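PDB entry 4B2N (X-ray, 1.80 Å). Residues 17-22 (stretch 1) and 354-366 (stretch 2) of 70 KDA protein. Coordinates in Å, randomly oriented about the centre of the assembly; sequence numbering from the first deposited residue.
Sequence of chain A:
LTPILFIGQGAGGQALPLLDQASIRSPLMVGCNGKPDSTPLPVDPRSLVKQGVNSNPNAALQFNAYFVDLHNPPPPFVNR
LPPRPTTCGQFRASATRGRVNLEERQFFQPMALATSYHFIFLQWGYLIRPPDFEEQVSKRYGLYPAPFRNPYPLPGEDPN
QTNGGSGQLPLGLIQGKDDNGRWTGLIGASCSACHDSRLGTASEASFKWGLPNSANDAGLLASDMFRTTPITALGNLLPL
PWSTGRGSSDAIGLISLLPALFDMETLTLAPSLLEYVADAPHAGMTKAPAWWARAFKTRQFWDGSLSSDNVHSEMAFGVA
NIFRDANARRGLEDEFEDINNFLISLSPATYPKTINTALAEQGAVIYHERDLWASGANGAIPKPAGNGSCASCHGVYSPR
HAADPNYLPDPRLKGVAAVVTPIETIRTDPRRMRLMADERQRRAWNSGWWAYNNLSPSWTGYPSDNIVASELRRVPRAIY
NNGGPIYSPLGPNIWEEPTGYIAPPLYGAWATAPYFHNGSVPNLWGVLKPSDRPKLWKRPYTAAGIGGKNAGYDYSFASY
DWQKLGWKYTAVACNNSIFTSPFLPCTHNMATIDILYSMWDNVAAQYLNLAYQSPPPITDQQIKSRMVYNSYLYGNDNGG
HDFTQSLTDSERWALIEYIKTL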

ATOM      1  N   PRO A  17      16.859  13.327  25.247  1.00 31.33           N
ATOM      2  CA  PRO A  17      15.412  13.299  25.430  1.00 27.72           C
ATOM      3  C   PRO A  17      14.736  11.939  25.183  1.00 25.99           C
ATOM      4  O   PRO A  17      15.285  11.062  24.495  1.00 25.00           O
ATOM      5  N   LEU A  18      13.550  11.779  25.756  1.00 25.31           N
ATOM      6  CA  LEU A  18      12.692  10.626  25.475  1.00 26.02           C
ATOM      7  C   LEU A  18      11.853  10.954  24.217  1.00 26.58           C
ATOM      8  O   LEU A  18      11.671  10.108  23.343  1.00 27.72           O
ATOM      9  N   LEU A  19      11.350  12.176  24.126  1.00 24.48           N
ATOM     10  CA  LEU A  19      10.452  12.545  23.025  1.00 23.96           C
ATOM     11  C   LEU A  19      11.314  12.992  21.856  1.00 23.06           C
ATOM     12  O   LEU A  19      12.476  13.390  22.027  1.00 23.56           O
ATOM     13  N   ASP A  20      10.775  12.897  20.654  1.00 23.83           N
ATOM     14  CA  ASP A  20      11.469  13.343  19.505  1.00 24.21           C
ATOM     15  C   ASP A  20      10.434  13.757  18.447  1.00 27.08           C
ATOM     16  O   ASP A  20      10.290  13.076  17.429  1.00 32.58           O
ATOM     17  N   GLN A  21       9.747  14.860  18.657  1.00 29.85           N
ATOM     18  CA  GLN A  21       8.713  15.353  17.719  1.00 30.07           C
ATOM     19  C   GLN A  21       9.420  16.024  16.519  1.00 30.39           C
ATOM     20  O   GLN A  21      10.357  16.692  16.700  1.00 28.63           O
ATOM     21  N   ALA A  22       9.051  15.758  15.260  1.00 36.36           N
ATOM     22  CA  ALA A  22       9.853  16.331  14.142  1.00 29.43           C
ATOM     23  C   ALA A  22       8.990  16.554  12.976  1.00 35.02           C
ATOM     24  O   ALA A  22       8.089  15.748  12.715  1.00 35.73           O
ATOM     25  N   THR A 354      -3.447  18.990  21.185  1.00 28.42           N
ATOM     26  CA  THR A 354      -2.654  19.156  22.365  1.00 30.47           C
ATOM     27  C   THR A 354      -2.079  17.818  22.857  1.00 28.19           C
ATOM     28  O   THR A 354      -2.735  16.773  22.795  1.00 29.51           O
ATOM     29  N   ILE A 355      -0.850  17.857  23.338  1.00 26.97           N
ATOM     30  CA  ILE A 355      -0.189  16.686  23.866  1.00 26.80           C
ATOM     31  C   ILE A 355       0.253  16.992  25.285  1.00 27.98           C
ATOM     32  O   ILE A 355       0.822  18.060  25.532  1.00 26.91           O
ATOM     33  N   ASN A 356       0.017  16.044  26.174  1.00 25.34           N
ATOM     34  CA  ASN A 356       0.509  16.111  27.585  1.00 28.05           C
ATOM     35  C   ASN A 356       1.906  15.601  27.594  1.00 25.73           C
ATOM     36  O   ASN A 356       2.106  14.428  27.503  1.00 25.60           O
ATOM     37  N   THR A 357       2.890  16.477  27.709  1.00 29.14           N
ATOM     38  CA  THR A 357       4.273  16.056  27.556  1.00 29.11           C
ATOM     39  C   THR A 357       4.689  15.027  28.609  1.00 30.38           C
ATOM     40  O   THR A 357       5.389  14.054  28.306  1.00 27.35           O
ATOM     41  N   ALA A 358       4.241  15.229  29.844  1.00 28.32           N
ATOM     42  CA  ALA A 358       4.600  14.269  30.884  1.00 29.47           C
ATOM     43  C   ALA A 358       3.955  12.893  30.686  1.00 26.74           C
ATOM     44  O   ALA A 358       4.553  11.872  31.027  1.00 26.40           O
ATOM     45  N   LEU A 359       2.721  12.856  30.191  1.00 24.69           N
ATOM     46  CA  LEU A 359       2.051  11.590  29.957  1.00 23.67           C
ATOM     47  C   LEU A 359       2.791  10.858  28.784  1.00 24.35           C
ATOM     48  O   LEU A 359       3.062   9.636  28.841  1.00 23.55           O
ATOM     49  N   ALA A 360       3.150  11.629  27.758  1.00 22.60           N
ATOM     50  CA  ALA A 360       3.888  11.117  26.599  1.00 23.69           C
ATOM     51  C   ALA A 360       5.258  10.525  26.987  1.00 25.22           C
ATOM     52  O   ALA A 360       5.729   9.505  26.418  1.00 22.66           O
ATOM     53  N   GLU A 361       5.863  11.108  28.025  1.00 26.66           N
ATOM     54  CA  GLU A 361       7.148  10.596  28.493  1.00 25.66           C
ATOM     55  C   GLU A 361       6.958   9.293  29.274  1.00 27.38           C
ATOM     56  O   GLU A 361       7.798   8.420  29.215  1.00 28.24           O
ATOM     57  N   GLN A 362       5.887   9.169  30.046  1.00 27.24           N
ATOM     58  CA  GLN A 362       5.583   7.870  30.654  1.00 27.88           C
ATOM     59  C   GLN A 362       5.347   6.823  29.547  1.00 27.43           C
ATOM     60  O   GLN A 362       5.844   5.698  29.611  1.00 25.66           O
ATOM     61  N   GLY A 363       4.595   7.226  28.517  1.00 24.29           N
ATOM     62  CA  GLY A 363       4.396   6.366  27.354  1.00 27.12           C
ATOM     63  C   GLY A 363       5.707   6.004  26.646  1.00 24.06           C
ATOM     64  O   GLY A 363       5.858   4.901  26.168  1.00 24.42           O
ATOM     65  N   ALA A 364       6.638   6.938  26.581  1.00 23.69           N
ATOM     66  CA  ALA A 364       7.883   6.699  25.916  1.00 22.85           C
ATOM     67  C   ALA A 364       8.605   5.606  26.617  1.00 24.93           C
ATOM     68  O   ALA A 364       9.189   4.731  25.999  1.00 23.68           O
ATOM     69  N   VAL A 365       8.543   5.645  27.947  1.00 23.41           N
ATOM     70  CA  VAL A 365       9.202   4.639  28.740  1.00 24.80           C
ATOM     71  C   VAL A 365       8.552   3.282  28.551  1.00 25.40           C
ATOM     72  O   VAL A 365       9.264   2.280  28.442  1.00 27.18           O
ATOM     73  N   ILE A 366       7.214   3.249  28.580  1.00 24.56           N
ATOM     74  CA  ILE A 366       6.500   2.019  28.484  1.00 23.29           C
ATOM     75  C   ILE A 366       6.840   1.460  27.113  1.00 25.33           C
ATOM     76  O   ILE A 366       7.188   0.286  26.975  1.00 27.09           O
TER

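Stretch 1 has no regular secondary structure, and its Leu18 and Leu19 lie against the helix that begins at Thr357. Both leucines point their CA-to-CB bonds toward the helix, and both take the m,t rotamer common for leucine.

Leu18 rests on Ala364, with CB to CB at 4.0 Å. Its chi1 of -74° and chi2 of 167° carry Leu18 CD1 to 3.8 Å from Glu361 O and 3.9 Å from Val365 CG2. Glu361 O already accepts the helical hydrogen bond from Val365 N at 3.1 Å, so a methyl can lie beside it without costing a polar partner.

Leu19 is also m,t, with chi1 -63° and chi2 -172°. Both methyls lie against Ala360 CB, Leu19 CD1 at 4.2 Å and Leu19 CD2 at 4.1 Å. Leu19 CD1 meets Thr357 CG2 at 3.8 Å. Leu19 CD2 lies 4.4 Å from Ala364 CB. Ala360 and Ala364 are one helical turn apart and both point toward stretch 1. Leu19 touches both alanines, and Leu18 touches Ala364.

Glu361 points sideways. Chi1 m (-67°) places Glu361 CG 3.9 Å from Leu19 CG; chi2 t extends the chain on to the carboxylate. The aliphatic part of the chain thus packs while the carboxylate reaches a water. Water 1 donates to Glu361 OE2 at 3.0 Å and accepts from Leu19 N at 2.9 Å. This bridge matters because no direct hydrogen bond joins the stretches.

Gln21 is exposed, with chi1 m and chi2 t. Gln21 NE2 approaches Ile355 CD1 at 3.9 Å, a van der Waals contact. Ile355 is m,t, and its CA-to-CB bond points toward stretch 1.

Asn356 caps the helix and does not touch stretch 1. With chi1 t, Asn356 OD1 accepts from Leu359 N at 2.8 Å. Ala358 and Gln362 point away from stretch 1.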

ATOM      1  CB  PRO A  17      14.906  14.322  24.394  1.00 29.00           C
ATOM      2  CG  PRO A  17      15.937  14.268  23.314  1.00 31.05           C
ATOM      3  CD  PRO A  17      17.246  14.091  24.044  1.00 29.82           C
ATOM      4  CB  LEU A  18      11.768  10.319  26.682  1.00 26.01           C
ATOM      5  CG  LEU A  18      12.361   9.663  27.930  1.00 27.31           C
ATOM      6  CD1 LEU A  18      11.419   9.710  29.110  1.00 28.79           C
ATOM      7  CD2 LEU A  18      12.838   8.237  27.692  1.00 26.84           C
ATOM      8  CB  LEU A  19       9.526  13.674  23.464  1.00 24.50           C
ATOM      9  CG  LEU A  19       8.596  13.292  24.610  1.00 24.24           C
ATOM     10  CD1 LEU A  19       7.583  14.409  24.853  1.00 22.72           C
ATOM     11  CD2 LEU A  19       7.894  11.952  24.394  1.00 20.98           C
ATOM     12  CB  ASP A  20      12.246  12.161  18.959  1.00 23.64           C
ATOM     13  CG  ASP A  20      13.071  12.515  17.715  1.00 24.91           C
ATOM     14  OD1 ASP A  20      13.321  13.670  17.444  1.00 27.45           O
ATOM     15  OD2 ASP A  20      13.549  11.644  17.024  1.00 22.43           O
ATOM     16  CB  GLN A  21       7.794  16.305  18.495  1.00 32.29           C
ATOM     17  CG  GLN A  21       7.241  15.604  19.754  1.00 34.93           C
ATOM     18  CD  GLN A  21       6.770  16.549  20.885  1.00 41.55           C
ATOM     19  OE1 GLN A  21       7.533  16.927  21.801  1.00 43.48           O
ATOM     20  NE2 GLN A  21       5.490  16.896  20.843  1.00 43.97           N
ATOM     21  CB  ALA A  22      11.016  15.469  13.766  1.00 32.96           C
ATOM     22  CB  THR A 354      -3.499  19.865  23.469  1.00 32.90           C
ATOM     23  OG1 THR A 354      -2.757  19.802  24.678  1.00 34.27           O
ATOM     24  CG2 THR A 354      -4.835  19.120  23.715  1.00 33.10           C
ATOM     25  CB  ILE A 355       1.065  16.300  23.069  1.00 25.14           C
ATOM     26  CG1 ILE A 355       0.662  15.971  21.617  1.00 24.38           C
ATOM     27  CG2 ILE A 355       1.731  15.088  23.685  1.00 23.87           C
ATOM     28  CD1 ILE A 355       1.802  15.556  20.704  1.00 25.17           C
ATOM     29  CB  ASN A 356      -0.367  15.252  28.480  1.00 25.87           C
ATOM     30  CG  ASN A 356      -0.008  15.355  29.947  1.00 28.45           C
ATOM     31  OD1 ASN A 356       1.134  15.192  30.374  1.00 24.84           O
ATOM     32  ND2 ASN A 356      -1.005  15.663  30.723  1.00 32.65           N
ATOM     33  CB  THR A 357       5.176  17.269  27.657  1.00 30.70           C
ATOM     34  OG1 THR A 357       4.897  18.071  26.529  1.00 28.71           O
ATOM     35  CG2 THR A 357       6.669  16.884  27.645  1.00 34.05           C
ATOM     36  CB  ALA A 358       4.284  14.824  32.280  1.00 32.08           C
ATOM     37  CB  LEU A 359       0.550  11.865  29.667  1.00 24.07           C
ATOM     38  CG  LEU A 359      -0.364  10.684  29.409  1.00 24.71           C
ATOM     39  CD1 LEU A 359      -0.216   9.676  30.546  1.00 26.64           C
ATOM     40  CD2 LEU A 359      -1.822  11.079  29.069  1.00 25.27           C
ATOM     41  CB  ALA A 360       4.017  12.223  25.555  1.00 22.76           C
ATOM     42  CB  GLU A 361       7.919  11.649  29.304  1.00 28.53           C
ATOM     43  CG  GLU A 361       8.366  12.830  28.435  1.00 32.41           C
ATOM     44  CD  GLU A 361       9.399  13.719  29.106  1.00 39.10           C
ATOM     45  OE1 GLU A 361       9.898  13.352  30.199  1.00 41.82           O
ATOM     46  OE2 GLU A 361       9.721  14.784  28.539  1.00 40.97           O
ATOM     47  CB  GLN A 362       4.372   7.985  31.575  1.00 31.02           C
ATOM     48  CG  GLN A 362       4.714   8.831  32.804  1.00 33.46           C
ATOM     49  CD  GLN A 362       3.593   8.961  33.806  1.00 39.56           C
ATOM     50  OE1 GLN A 362       3.852   9.210  34.997  1.00 47.67           O
ATOM     51  NE2 GLN A 362       2.356   8.816  33.361  1.00 39.93           N
ATOM     52  CB  ALA A 364       8.713   7.943  25.875  1.00 21.31           C
ATOM     53  CB  VAL A 365       9.244   5.024  30.258  1.00 24.26           C
ATOM     54  CG1 VAL A 365       9.932   3.916  31.067  1.00 25.12           C
ATOM     55  CG2 VAL A 365      10.082   6.277  30.413  1.00 25.98           C
ATOM     56  CB  ILE A 366       4.991   2.262  28.608  1.00 23.91           C
ATOM     57  CG1 ILE A 366       4.607   2.630  30.080  1.00 26.52           C
ATOM     58  CG2 ILE A 366       4.235   0.976  28.246  1.00 25.46           C
ATOM     59  CD1 ILE A 366       3.347   3.497  30.123  1.00 24.55           C
TER
HETATM   60  O   HOH W   1      11.642  14.147  26.260  1.00 25.83           O